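Local coordinates for pyruvate kinase 1 (Trypanosoma brucei brucei, PDB 4KCT), which catalyses phosphoryl transfer from phosphoenolpyruvate to ADP, yielding pyruvate and ATP, and has an intrinsic decarboxylase activity toward oxaloacetate, at residues V25-P30 against M329-T334; V100-G105 against G120-F125; V110-A115 against D158-K163; V261-L266 against T297-S302; V392-M397 against V476-H481. One frame throughout, in Å; residues are numbered along the deposited sequence.

Interaction 1 of 5, residues V25-P30 against M329-T334; sequences VCTIGP and MLSGET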
# COMPACT_ATOMS: atom_id res chain seq x y z
N VAL A 25 -1.66 25.01 -25.72
CA VAL A 25 -2.56 25.37 -26.81
C VAL A 25 -2.81 26.89 -26.71
O VAL A 25 -3.17 27.38 -25.65
CB VAL A 25 -3.91 24.64 -26.62
CG1 VAL A 25 -4.91 25.02 -27.68
CG2 VAL A 25 -3.70 23.12 -26.60
N CYS A 26 -2.53 27.62 -27.78
CA CYS A 26 -2.74 29.08 -27.82
C CYS A 26 -3.81 29.44 -28.82
O CYS A 26 -3.75 29.01 -29.97
CB CYS A 26 -1.46 29.80 -28.23
SG CYS A 26 -0.09 29.46 -27.10
N THR A 27 -4.76 30.26 -28.38
CA THR A 27 -5.74 30.86 -29.28
C THR A 27 -5.16 32.02 -30.07
O THR A 27 -4.51 32.91 -29.50
CB THR A 27 -6.97 31.35 -28.50
OG1 THR A 27 -7.41 30.29 -27.66
CG2 THR A 27 -8.12 31.75 -29.48
N ILE A 28 -5.39 32.02 -31.38
CA ILE A 28 -4.86 33.05 -32.25
C ILE A 28 -5.90 34.18 -32.43
O ILE A 28 -7.11 33.93 -32.45
CB ILE A 28 -4.46 32.48 -33.62
CG1 ILE A 28 -3.53 31.26 -33.43
CG2 ILE A 28 -3.79 33.56 -34.48
CD1 ILE A 28 -2.37 31.49 -32.46
N GLY A 29 -5.43 35.41 -32.43
CA GLY A 29 -6.31 36.58 -32.61
C GLY A 29 -5.47 37.75 -33.05
O GLY A 29 -4.32 37.57 -33.43
N PRO A 30 -6.03 38.97 -32.99
CA PRO A 30 -5.31 40.14 -33.50
C PRO A 30 -3.93 40.33 -32.87
O PRO A 30 -3.04 40.83 -33.52
CB PRO A 30 -6.23 41.33 -33.16
CG PRO A 30 -7.29 40.78 -32.25
CD PRO A 30 -7.37 39.30 -32.49
N MET A 329 -4.24 25.56 -21.75
CA MET A 329 -4.68 26.34 -22.88
C MET A 329 -4.74 27.81 -22.52
O MET A 329 -4.94 28.18 -21.34
CB MET A 329 -6.03 25.87 -23.36
CG MET A 329 -6.51 26.61 -24.60
SD MET A 329 -7.94 25.76 -25.29
CE MET A 329 -9.22 26.98 -24.94
N LEU A 330 -4.47 28.65 -23.52
CA LEU A 330 -4.62 30.10 -23.40
C LEU A 330 -5.66 30.59 -24.41
O LEU A 330 -5.75 30.09 -25.56
CB LEU A 330 -3.24 30.78 -23.63
CG LEU A 330 -2.15 30.37 -22.62
CD1 LEU A 330 -0.77 30.77 -23.15
CD2 LEU A 330 -2.41 31.00 -21.25
N SER A 331 -6.49 31.54 -23.98
CA SER A 331 -7.54 32.08 -24.83
C SER A 331 -7.28 33.55 -25.12
O SER A 331 -6.35 33.86 -25.89
CB SER A 331 -8.91 31.84 -24.20
OG SER A 331 -9.13 30.44 -24.14
N GLY A 332 -7.98 34.44 -24.42
CA GLY A 332 -7.77 35.89 -24.62
C GLY A 332 -6.33 36.33 -24.32
O GLY A 332 -5.81 37.28 -24.93
N GLU A 333 -5.66 35.62 -23.39
CA GLU A 333 -4.23 35.93 -23.08
C GLU A 333 -3.36 36.03 -24.34
O GLU A 333 -2.39 36.82 -24.39
CB GLU A 333 -3.64 34.88 -22.12
CG GLU A 333 -4.40 34.71 -20.79
CD GLU A 333 -5.34 33.49 -20.79
OE1 GLU A 333 -6.09 33.30 -21.77
OE2 GLU A 333 -5.39 32.77 -19.77
N THR A 334 -3.55 35.11 -25.28
CA THR A 334 -2.78 35.16 -26.54
C THR A 334 -3.55 35.77 -27.72
O THR A 334 -2.95 36.25 -28.66
CB THR A 334 -2.23 33.77 -26.96
OG1 THR A 334 -3.32 32.83 -27.01
CG2 THR A 334 -1.17 33.28 -25.93
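The flat carbonyl group of Leu330 receives Thr27 twice, from two directions. Thr27 OG1 lies in the carbonyl plane, on a lone pair of Leu330 O, at 2.7 Å, whereas Thr27 N approaches the same oxygen from above that plane, 35° out of it, at 3.0 Å. This is the seam of a TIM barrel: strand 23-27, the first, runs parallel to strand 327-330, the eighth, and closes the cylinder. One step back along the pair, Leu330 N donates to Val25 O at 2.8 Å. Val25 and Met329 share the face of the sheet on which Met329 reaches the bound pyruvate, and Val25 CG1 rests 3.8 Å from Met329 CG. Cys26 and Leu330 occupy the other face and pack on Val344 of helix 340-356. Beyond the strands a second carbonyl is met in its plane, as Thr334 OG1 donates to a lone pair of Thr27 O at 2.8 Å. Thr27 OG1 is itself hydrogen-bonded to Arg50 on strand 46-52, which ties the seam to the next strand. With OG1 of Thr334 set between its backbone N and carbonyl carbon (chi1 54°), the methyl CG2 is left to touch Cys26 SG at 4.1 Å.

Interaction 2 of 5, residues V100-G105 against G120-F125; sequences VSFAPG and GTKEKF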
# COMPACT_ATOMS: atom_id res chain seq x y z
N VAL A 100 -33.05 46.84 -21.67
CA VAL A 100 -33.96 46.91 -20.52
C VAL A 100 -33.16 46.68 -19.24
O VAL A 100 -32.24 45.85 -19.21
CB VAL A 100 -35.06 45.81 -20.61
CG1 VAL A 100 -35.71 45.61 -19.26
CG2 VAL A 100 -36.10 46.18 -21.65
N SER A 101 -33.51 47.40 -18.18
CA SER A 101 -32.83 47.24 -16.89
C SER A 101 -33.73 46.60 -15.84
O SER A 101 -34.90 46.96 -15.70
CB SER A 101 -32.31 48.59 -16.39
OG SER A 101 -31.26 49.05 -17.20
N PHE A 102 -33.19 45.60 -15.14
CA PHE A 102 -33.94 44.89 -14.10
C PHE A 102 -33.33 45.15 -12.74
O PHE A 102 -32.12 45.34 -12.62
CB PHE A 102 -33.94 43.38 -14.37
CG PHE A 102 -34.59 42.98 -15.67
CD1 PHE A 102 -35.94 42.63 -15.70
CD2 PHE A 102 -33.85 42.91 -16.84
CE1 PHE A 102 -36.53 42.24 -16.89
CE2 PHE A 102 -34.44 42.50 -18.03
CZ PHE A 102 -35.79 42.17 -18.05
N ALA A 103 -34.17 45.07 -11.71
CA ALA A 103 -33.71 45.20 -10.33
C ALA A 103 -34.15 43.97 -9.54
O ALA A 103 -35.13 43.32 -9.91
CB ALA A 103 -34.28 46.47 -9.70
N PRO A 104 -33.42 43.63 -8.46
CA PRO A 104 -33.84 42.51 -7.61
C PRO A 104 -35.31 42.61 -7.26
O PRO A 104 -35.81 43.72 -7.01
CB PRO A 104 -32.97 42.68 -6.35
CG PRO A 104 -31.85 43.57 -6.76
CD PRO A 104 -32.41 44.48 -7.81
N GLY A 105 -36.01 41.49 -7.27
CA GLY A 105 -37.43 41.46 -6.90
C GLY A 105 -38.37 41.73 -8.07
O GLY A 105 -39.55 41.44 -7.98
N GLY A 120 -39.08 42.48 -26.42
CA GLY A 120 -38.95 42.17 -25.01
C GLY A 120 -39.00 43.42 -24.15
O GLY A 120 -38.51 44.49 -24.54
N THR A 121 -39.63 43.28 -22.99
CA THR A 121 -39.74 44.39 -22.05
C THR A 121 -39.34 43.90 -20.66
O THR A 121 -39.01 42.71 -20.48
CB THR A 121 -41.17 44.94 -21.99
OG1 THR A 121 -42.02 43.97 -21.36
CG2 THR A 121 -41.69 45.25 -23.37
N LYS A 122 -39.36 44.82 -19.70
CA LYS A 122 -39.22 44.47 -18.28
C LYS A 122 -40.27 43.43 -17.85
O LYS A 122 -40.05 42.69 -16.91
CB LYS A 122 -39.39 45.72 -17.42
CG LYS A 122 -38.47 45.80 -16.22
CD LYS A 122 -38.35 47.23 -15.73
CE LYS A 122 -37.82 47.28 -14.31
NZ LYS A 122 -38.55 48.28 -13.49
N GLU A 123 -41.42 43.43 -18.53
CA GLU A 123 -42.55 42.56 -18.13
C GLU A 123 -42.42 41.16 -18.71
O GLU A 123 -42.98 40.20 -18.16
CB GLU A 123 -43.89 43.16 -18.61
CG GLU A 123 -44.55 44.13 -17.64
CD GLU A 123 -43.79 45.45 -17.53
OE1 GLU A 123 -43.47 45.86 -16.39
OE2 GLU A 123 -43.50 46.08 -18.58
N LYS A 124 -41.90 41.08 -19.92
CA LYS A 124 -41.94 39.83 -20.67
C LYS A 124 -40.93 39.84 -21.80
O LYS A 124 -40.80 40.83 -22.52
CB LYS A 124 -43.33 39.60 -21.22
CG LYS A 124 -43.47 38.34 -22.04
CD LYS A 124 -44.93 38.20 -22.45
CE LYS A 124 -45.37 36.76 -22.45
NZ LYS A 124 -46.86 36.69 -22.45
N PHE A 125 -40.15 38.77 -21.90
CA PHE A 125 -39.24 38.65 -23.02
C PHE A 125 -39.05 37.20 -23.46
O PHE A 125 -39.46 36.26 -22.76
CB PHE A 125 -37.88 39.34 -22.73
CG PHE A 125 -37.05 38.65 -21.68
CD1 PHE A 125 -36.24 37.56 -22.02
CD2 PHE A 125 -37.01 39.12 -20.37
CE1 PHE A 125 -35.41 36.96 -21.06
CE2 PHE A 125 -36.18 38.55 -19.42
CZ PHE A 125 -35.40 37.44 -19.75
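Gly120 and Thr121 begin the contact against Val100, whose CG2 methyl lies 4.1 Å from Gly120 O and equally near Thr121 CA. The hydroxyl of Thr121 organises its own loop: Thr121 OG1 accepts from Glu123 N at 2.9 Å and from Lys124 N at 3.2 Å, an ST turn extended to an ST motif. Lys122 then carries most of the crossing. Its backbone N sits 3.8 Å from Val100 CG1, and its aliphatic chain slides past Phe102 in the opposite sense, to bring CE within 3.2 Å of Ser101 O. The carbonyl of Lys122 faces the edge of the Phe102 ring, near its plane, with Lys122 O 3.5 Å from Phe102 CE1; one face of that ring is occupied by Val100 CG1. Phe125, within strand 124-126, brings CE2 to 3.9 Å from Phe102 CZ, the two aromatic side chains meeting at a slant. Both rings also pack on Val108 of strand 107-111, within the B domain inserted between the third and fourth barrel strands. No hydrogen bond joins the two segments, so cohesion here rests on apolar packing, probably helped by weak electrostatic attraction of carbonyl oxygens to the ring-edge C-H and to the lysine methylene beside its ammonium group.

Interaction 3 of 5, residues V110-A115 against D158-K163; sequences VTTDPA and DDRTLK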
# COMPACT_ATOMS: atom_id res chain seq x y z
N VAL A 110 -40.89 34.97 -18.83
CA VAL A 110 -40.08 34.56 -19.94
C VAL A 110 -40.88 33.58 -20.78
O VAL A 110 -41.61 32.75 -20.25
CB VAL A 110 -38.73 33.94 -19.49
CG1 VAL A 110 -37.92 34.98 -18.73
CG2 VAL A 110 -38.96 32.71 -18.61
N THR A 111 -40.88 33.81 -22.08
CA THR A 111 -41.77 33.05 -22.98
C THR A 111 -41.00 32.42 -24.14
O THR A 111 -39.95 32.95 -24.57
CB THR A 111 -42.91 33.94 -23.52
OG1 THR A 111 -43.81 33.15 -24.30
CG2 THR A 111 -42.35 35.11 -24.39
N THR A 112 -41.48 31.27 -24.61
CA THR A 112 -40.94 30.66 -25.82
C THR A 112 -41.89 30.94 -27.02
O THR A 112 -41.70 30.41 -28.10
CB THR A 112 -40.75 29.14 -25.63
OG1 THR A 112 -42.02 28.54 -25.29
CG2 THR A 112 -39.78 28.88 -24.48
N ASP A 113 -42.90 31.77 -26.79
CA ASP A 113 -43.78 32.27 -27.88
C ASP A 113 -43.04 33.25 -28.77
O ASP A 113 -42.74 34.35 -28.34
CB ASP A 113 -45.01 32.95 -27.27
CG ASP A 113 -46.07 33.32 -28.33
OD1 ASP A 113 -45.77 33.33 -29.53
OD2 ASP A 113 -47.19 33.64 -27.92
N PRO A 114 -42.75 32.86 -30.02
CA PRO A 114 -41.91 33.69 -30.89
C PRO A 114 -42.60 34.98 -31.33
O PRO A 114 -41.92 35.90 -31.80
CB PRO A 114 -41.61 32.76 -32.09
CG PRO A 114 -42.73 31.76 -32.09
CD PRO A 114 -43.09 31.56 -30.64
N ALA A 115 -43.88 35.16 -30.97
CA ALA A 115 -44.52 36.48 -31.16
C ALA A 115 -43.72 37.58 -30.43
O ALA A 115 -43.70 38.73 -30.86
CB ALA A 115 -45.96 36.48 -30.67
N ASP A 158 -48.28 28.95 -18.48
CA ASP A 158 -48.88 28.05 -19.48
C ASP A 158 -47.74 27.30 -20.15
O ASP A 158 -46.61 27.34 -19.66
CB ASP A 158 -49.71 28.83 -20.50
CG ASP A 158 -48.91 29.93 -21.19
OD1 ASP A 158 -47.74 29.70 -21.58
OD2 ASP A 158 -49.48 31.01 -21.41
N ASP A 159 -48.02 26.53 -21.20
CA ASP A 159 -46.98 25.62 -21.69
C ASP A 159 -45.84 26.35 -22.40
O ASP A 159 -44.82 25.75 -22.71
CB ASP A 159 -47.56 24.50 -22.58
CG ASP A 159 -48.21 25.04 -23.81
OD1 ASP A 159 -48.67 26.21 -23.75
OD2 ASP A 159 -48.30 24.31 -24.82
N ARG A 160 -45.98 27.66 -22.55
CA ARG A 160 -44.89 28.44 -23.14
C ARG A 160 -44.34 29.59 -22.28
O ARG A 160 -43.57 30.41 -22.77
CB ARG A 160 -45.32 28.97 -24.50
CG ARG A 160 -45.83 27.87 -25.42
CD ARG A 160 -45.31 28.08 -26.83
NE ARG A 160 -46.15 29.03 -27.51
CZ ARG A 160 -46.07 29.30 -28.81
NH1 ARG A 160 -46.93 30.13 -29.34
NH2 ARG A 160 -45.10 28.77 -29.56
N THR A 161 -44.74 29.66 -21.01
CA THR A 161 -44.45 30.87 -20.22
C THR A 161 -44.13 30.56 -18.76
O THR A 161 -44.88 29.87 -18.07
CB THR A 161 -45.61 31.88 -20.29
OG1 THR A 161 -46.10 31.94 -21.63
CG2 THR A 161 -45.15 33.29 -19.83
N LEU A 162 -43.00 31.09 -18.30
CA LEU A 162 -42.62 31.00 -16.91
C LEU A 162 -42.63 32.39 -16.29
O LEU A 162 -42.20 33.37 -16.91
CB LEU A 162 -41.22 30.38 -16.78
CG LEU A 162 -41.08 28.98 -17.38
CD1 LEU A 162 -39.63 28.52 -17.33
CD2 LEU A 162 -41.98 28.00 -16.64
N LYS A 163 -43.13 32.48 -15.06
CA LYS A 163 -43.00 33.69 -14.29
C LYS A 163 -41.76 33.56 -13.39
O LYS A 163 -41.57 32.54 -12.72
CB LYS A 163 -44.25 33.89 -13.43
CG LYS A 163 -44.23 35.15 -12.60
CD LYS A 163 -45.62 35.45 -12.02
CE LYS A 163 -45.63 35.29 -10.51
NZ LYS A 163 -46.09 33.94 -10.07
O HOH W 1 -41.64 25.96 -23.25
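Arg160 O is gripped by two consecutive residues. Thr112 N reaches it in the carbonyl plane at 2.9 Å, and Thr111 OG1 donates to it at 3.1 Å from above the plane, 43° out of it. OG1 anti to its own backbone N (chi1 -176°) lets Thr111 serve both sides of the contact, since the same oxygen accepts from Asp113 N in an ST turn. The guanidinium of Arg160 lies over the following backbone, with Asp113 CA above its centre. Arg160 NH1 and Asp113 OD1 form a salt bridge of 3.4 Å, but the planes of carboxylate and guanidinium are stacked 23° apart and no N-H points at the oxygen, so charge alone acts. Asp113 OD1 is meanwhile occupied by Ala115 N, an Asx turn. Strand 107-111 is here added antiparallel to strand 161-166, the second arm of a hairpin in the B-domain sheet. Val110 and Leu162 exchange two backbone bonds and turn their side chains to the face covered by Leu132 of helix 132-135, while Thr111 and Thr161 form the non-hydrogen-bonded pair on the other face. The type I turn of the hairpin, Asp158 to Thr161, is pinned by Asp158 OD1, which accepts from Arg160 N at 2.9 Å and from Thr161 OG1 at 2.8 Å. A water donates to Asp159 O and weakly accepts from Thr112 OG1.

Interaction 4 of 5, residues V261-L266 against T297-S302; sequences VARGDL and TQMLES. With MG (magnesium ion), chain C; PYR (pyruvic acid), chain E.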
# COMPACT_ATOMS: atom_id res chain seq x y z
N VAL A 261 -11.58 20.25 -20.71
CA VAL A 261 -12.34 20.75 -19.59
C VAL A 261 -12.58 22.24 -19.81
O VAL A 261 -11.66 23.05 -19.66
CB VAL A 261 -11.59 20.51 -18.25
CG1 VAL A 261 -12.42 21.02 -17.06
CG2 VAL A 261 -11.27 19.02 -18.09
N ALA A 262 -13.76 22.58 -20.33
CA ALA A 262 -14.00 23.92 -20.85
C ALA A 262 -14.57 24.78 -19.72
O ALA A 262 -15.79 24.86 -19.54
CB ALA A 262 -14.95 23.86 -22.03
N ARG A 263 -13.69 25.26 -18.85
CA ARG A 263 -14.09 25.75 -17.53
C ARG A 263 -14.94 27.02 -17.55
O ARG A 263 -15.61 27.31 -16.57
CB ARG A 263 -12.87 25.95 -16.64
CG ARG A 263 -12.18 24.63 -16.33
CD ARG A 263 -11.07 24.85 -15.33
NE ARG A 263 -10.18 25.95 -15.71
CZ ARG A 263 -9.14 26.32 -14.98
NH1 ARG A 263 -8.86 25.66 -13.86
NH2 ARG A 263 -8.47 27.44 -15.28
N GLY A 264 -14.88 27.77 -18.65
CA GLY A 264 -15.64 29.02 -18.77
C GLY A 264 -17.12 28.75 -18.73
O GLY A 264 -17.82 29.09 -17.75
N ASP A 265 -17.60 28.02 -19.74
CA ASP A 265 -19.01 27.63 -19.78
C ASP A 265 -19.37 26.70 -18.60
O ASP A 265 -20.47 26.79 -18.02
CB ASP A 265 -19.33 26.99 -21.14
CG ASP A 265 -19.57 28.05 -22.23
OD1 ASP A 265 -18.90 28.01 -23.30
OD2 ASP A 265 -20.31 29.01 -21.94
N LEU A 266 -18.47 25.80 -18.26
CA LEU A 266 -18.77 24.84 -17.21
C LEU A 266 -19.11 25.55 -15.91
O LEU A 266 -20.03 25.13 -15.18
CB LEU A 266 -17.60 23.85 -17.01
CG LEU A 266 -17.85 22.67 -16.10
CD1 LEU A 266 -19.05 21.86 -16.58
CD2 LEU A 266 -16.60 21.78 -16.06
N THR A 297 -9.15 27.89 -19.95
CA THR A 297 -9.97 29.07 -19.65
C THR A 297 -9.56 29.78 -18.37
O THR A 297 -9.53 29.18 -17.27
CB THR A 297 -11.49 28.77 -19.67
OG1 THR A 297 -11.86 28.34 -20.99
CG2 THR A 297 -12.27 30.06 -19.30
N GLN A 298 -9.11 31.01 -18.54
CA GLN A 298 -8.68 31.88 -17.44
C GLN A 298 -7.50 31.38 -16.62
O GLN A 298 -7.24 31.92 -15.53
CB GLN A 298 -9.85 32.26 -16.54
CG GLN A 298 -10.92 33.11 -17.25
CD GLN A 298 -12.03 33.56 -16.29
OE1 GLN A 298 -12.37 32.84 -15.36
NE2 GLN A 298 -12.42 34.83 -16.39
N MET A 299 -6.65 30.57 -17.24
CA MET A 299 -5.53 30.04 -16.50
C MET A 299 -4.54 31.13 -16.10
O MET A 299 -4.00 31.09 -15.02
CB MET A 299 -4.83 28.92 -17.28
CG MET A 299 -5.82 27.81 -17.67
SD MET A 299 -5.00 26.22 -17.80
CE MET A 299 -4.76 25.77 -16.09
N LEU A 300 -4.28 32.08 -17.02
CA LEU A 300 -3.34 33.17 -16.74
C LEU A 300 -3.99 34.50 -17.15
O LEU A 300 -3.31 35.40 -17.64
CB LEU A 300 -2.02 32.96 -17.52
CG LEU A 300 -1.11 31.81 -17.00
CD1 LEU A 300 0.05 31.59 -17.97
CD2 LEU A 300 -0.58 32.13 -15.60
N GLU A 301 -5.26 34.64 -16.82
CA GLU A 301 -6.13 35.69 -17.35
C GLU A 301 -5.54 37.11 -17.17
O GLU A 301 -5.59 37.94 -18.07
CB GLU A 301 -7.50 35.59 -16.68
CG GLU A 301 -8.55 36.52 -17.25
CD GLU A 301 -8.86 36.23 -18.70
OE1 GLU A 301 -9.44 37.12 -19.37
OE2 GLU A 301 -8.56 35.12 -19.17
N SER A 302 -5.04 37.39 -15.99
CA SER A 302 -4.62 38.76 -15.68
C SER A 302 -3.45 39.18 -16.58
O SER A 302 -3.18 40.38 -16.75
CB SER A 302 -4.22 38.89 -14.23
OG SER A 302 -2.98 38.23 -13.99
MG MG C . -17.18 27.25 -23.93
C PYR E . -14.98 27.52 -22.28
O PYR E . -14.15 27.56 -21.33
OXT PYR E . -16.22 27.58 -22.03
CA PYR E . -14.52 27.28 -23.68
O3 PYR E . -15.33 27.28 -24.62
CB PYR E . -13.07 26.93 -23.93
O HOH W 2 -18.35 26.71 -25.85
O HOH W 3 -17.12 29.23 -24.72
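Arg263 and Thr297 face each other at the C-terminal ends of the sixth and seventh strands of the TIM barrel, the end at which such barrels hold their substrates. The guanidinium of Arg263 presents its edge: NH2 donates to Thr297 O at 2.8 Å in a nearly straight bond (169°), with the oxygen close to the guanidinium plane. Met299 crosses the arginine at about a right angle, its CG 3.6 Å from Arg263 NH2. The arginine is anchored further by a salt bridge to Asp316 and by hydrogen bonds to Gln279 and Ala296 O, which should fix the rotation of its planar end. Thr297 forks toward two targets. With OG1 anti to the carbonyl carbon (chi1 -62°), the hydroxyl turns to the pyruvate carboxylate oxygen O in a very short hydrogen bond whose exact length is doubtful. The other branch, CG2, comes to 3.5 Å from Gly264 N, where glycine has no side chain to intervene. Helix 263-269 offers its first turn to the same carboxylate: Gly264 N donates to O of pyruvate at 2.8 Å and Asp265 N to its OXT at 2.7 Å, an arrangement in which the helix dipole would probably help hold the negative charge. Arg311 of the second subunit hydrogen bonds to Arg263 O, Gly264 O and Gln298, bringing the subunit interface up to the pocket. Pyruvate chelates the magnesium ion through OXT and O3, and Glu241, two waters and Asp265 complete its shell, Asp265 OD1 lying 2.0 Å from the metal.

Interaction 5 of 5, residues V392-M397 against V476-H481; sequences VQAKAM and VVVVVH. With FDP (2,6-di-O-phosphono-beta-D-fructofuranose), chain F.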
# COMPACT_ATOMS: atom_id res chain seq x y z
N VAL A 392 15.99 1.69 -15.51
CA VAL A 392 17.35 2.05 -15.98
C VAL A 392 17.64 3.52 -16.01
O VAL A 392 18.72 3.91 -16.45
CB VAL A 392 17.70 1.51 -17.38
CG1 VAL A 392 17.75 0.02 -17.40
CG2 VAL A 392 16.80 2.10 -18.47
N GLN A 393 16.67 4.34 -15.61
CA GLN A 393 16.78 5.79 -15.70
C GLN A 393 17.06 6.21 -17.14
O GLN A 393 17.93 7.07 -17.39
CB GLN A 393 17.86 6.33 -14.72
CG GLN A 393 17.56 6.02 -13.25
CD GLN A 393 18.63 6.54 -12.29
OE1 GLN A 393 19.81 6.58 -12.62
NE2 GLN A 393 18.23 6.79 -11.07
N ALA A 394 16.31 5.63 -18.08
CA ALA A 394 16.48 5.99 -19.49
C ALA A 394 16.30 7.50 -19.65
O ALA A 394 15.41 8.08 -19.03
CB ALA A 394 15.46 5.26 -20.35
N LYS A 395 17.06 8.12 -20.55
CA LYS A 395 16.89 9.56 -20.82
C LYS A 395 15.87 9.85 -21.92
O LYS A 395 15.35 10.98 -22.03
CB LYS A 395 18.24 10.21 -21.14
CG LYS A 395 19.16 10.23 -19.93
CD LYS A 395 20.24 11.28 -20.05
CE LYS A 395 21.05 11.33 -18.77
NZ LYS A 395 22.41 11.88 -19.03
N ALA A 396 15.53 8.82 -22.69
CA ALA A 396 14.46 8.96 -23.67
C ALA A 396 13.85 7.62 -24.00
O ALA A 396 14.48 6.57 -23.82
CB ALA A 396 14.97 9.64 -24.96
N MET A 397 12.66 7.66 -24.58
CA MET A 397 12.09 6.50 -25.22
C MET A 397 11.89 6.85 -26.68
O MET A 397 11.81 8.03 -27.03
CB MET A 397 10.75 6.16 -24.57
CG MET A 397 10.87 5.89 -23.06
SD MET A 397 9.27 5.43 -22.34
CE MET A 397 8.99 3.81 -23.12
N VAL A 476 21.22 5.03 -22.25
CA VAL A 476 20.21 4.03 -22.62
C VAL A 476 18.94 4.71 -23.16
O VAL A 476 18.45 5.66 -22.58
CB VAL A 476 19.82 3.13 -21.43
CG1 VAL A 476 18.98 1.94 -21.91
CG2 VAL A 476 21.05 2.65 -20.72
N VAL A 477 18.40 4.17 -24.25
CA VAL A 477 17.09 4.61 -24.76
C VAL A 477 16.20 3.38 -24.88
O VAL A 477 16.68 2.29 -25.22
CB VAL A 477 17.24 5.24 -26.15
CG1 VAL A 477 15.87 5.50 -26.77
CG2 VAL A 477 18.00 6.55 -26.04
N VAL A 478 14.93 3.50 -24.50
CA VAL A 478 13.99 2.38 -24.62
C VAL A 478 13.26 2.51 -25.94
O VAL A 478 12.66 3.55 -26.23
CB VAL A 478 12.98 2.34 -23.45
CG1 VAL A 478 12.02 1.13 -23.62
CG2 VAL A 478 13.72 2.28 -22.10
N VAL A 479 13.33 1.47 -26.77
CA VAL A 479 12.89 1.56 -28.17
C VAL A 479 11.76 0.56 -28.40
O VAL A 479 11.93 -0.64 -28.19
CB VAL A 479 14.04 1.22 -29.13
CG1 VAL A 479 13.58 1.30 -30.59
CG2 VAL A 479 15.23 2.13 -28.87
N VAL A 480 10.64 1.05 -28.90
CA VAL A 480 9.43 0.25 -29.01
C VAL A 480 8.97 0.26 -30.48
O VAL A 480 8.77 1.34 -31.07
CB VAL A 480 8.30 0.83 -28.13
CG1 VAL A 480 6.97 0.08 -28.38
CG2 VAL A 480 8.70 0.80 -26.64
N HIS A 481 8.80 -0.93 -31.05
CA HIS A 481 8.16 -1.08 -32.38
C HIS A 481 7.83 -2.54 -32.57
O HIS A 481 7.83 -3.30 -31.59
CB HIS A 481 9.06 -0.55 -33.52
CG HIS A 481 10.48 -1.10 -33.51
ND1 HIS A 481 10.79 -2.36 -33.94
CD2 HIS A 481 11.69 -0.48 -33.19
CE1 HIS A 481 12.14 -2.54 -33.86
NE2 HIS A 481 12.69 -1.40 -33.43
P1 FDP F . 5.47 -0.49 -39.13
O1P FDP F . 6.87 -0.86 -38.68
O2P FDP F . 5.41 0.90 -39.70
O3P FDP F . 4.76 -1.56 -39.94
O1 FDP F . 3.09 -2.77 -38.24
C1 FDP F . 4.17 -2.73 -37.31
C2 FDP F . 4.28 -1.32 -36.74
O2 FDP F . 4.59 -0.33 -37.76
C3 FDP F . 5.28 -1.22 -35.60
O3 FDP F . 6.63 -1.22 -36.06
C4 FDP F . 4.90 0.14 -35.02
O4 FDP F . 5.43 0.36 -33.70
C5 FDP F . 3.38 0.04 -35.02
O5 FDP F . 3.05 -0.92 -36.10
C6 FDP F . 2.74 1.39 -35.28
O6 FDP F . 1.35 1.29 -34.96
P2 FDP F . 0.48 2.65 -34.81
O4P FDP F . 1.06 3.35 -33.57
O5P FDP F . 0.73 3.37 -36.10
O6P FDP F . -0.93 2.17 -34.61
O HOH W 4 19.49 7.38 -20.88
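Ala396 O takes the one sound backbone bond between the segments, from Val478 N, at 3.2 Å and 159°, with the donor in the carbonyl plane. Its own nitrogen fares worse: Ala396 N is buried by the contact and has no partner in the model. Lys395 N reaches Val476 O only weakly, at 3.5 Å, and a water does the better work between them, accepting from Lys395 N and donating to Val476 O at 2.6 Å each. Val478 O receives a CA-H contact from Met397 CA at 3.2 Å, and Val478 also has a backbone hydrogen bond with Leu398, one step along strand 396-400. At the far end of the strand, His481 hydrogen bonds through NE2 to Arg494, while His481 CA lies 3.4 Å from O4 of the bound fructose bisphosphate. The rest is apolar. Met397 and Val478 lie side by side, pointing the same way, and Ala394 CB touches Val478 CG2 at 3.9 Å. This is parallel pairing in the C-terminal alpha/beta domain. A Schellman motif at Gln393 ends helix 377-392 and sends the chain into strand 396-400, between strands 419-423 and 476-481; strand 492-497 flanks the latter antiparallel. Helix 377-392 covers the Met397 and Val478 face, and helix 455-467 meets Val477.

Three regions of one chain appear in the five contacts. Interactions 1 and 4 belong to the catalytic barrel, with centres 12 Å apart, and they touch: Glu333 OE2 probably accepts from Leu300 N at 3.1 Å. Both border the pyruvate site, through Met329 in interaction 1 and residues 262-265 with Thr297 in interaction 4. Interactions 2 and 3 share the inserted B domain, where Phe125 O and Thr111 N, 2.9 Å apart, join neighbouring strands; their nearest atoms stay about 17 and 19 Å from interaction 4. Interaction 5, whose strand 476-481 ends at the fructose bisphosphate with His481, has its centre 36 Å from that of interaction 4; interaction 2, on the opposite side of the chain's centre, is 65 Å away, centre to centre.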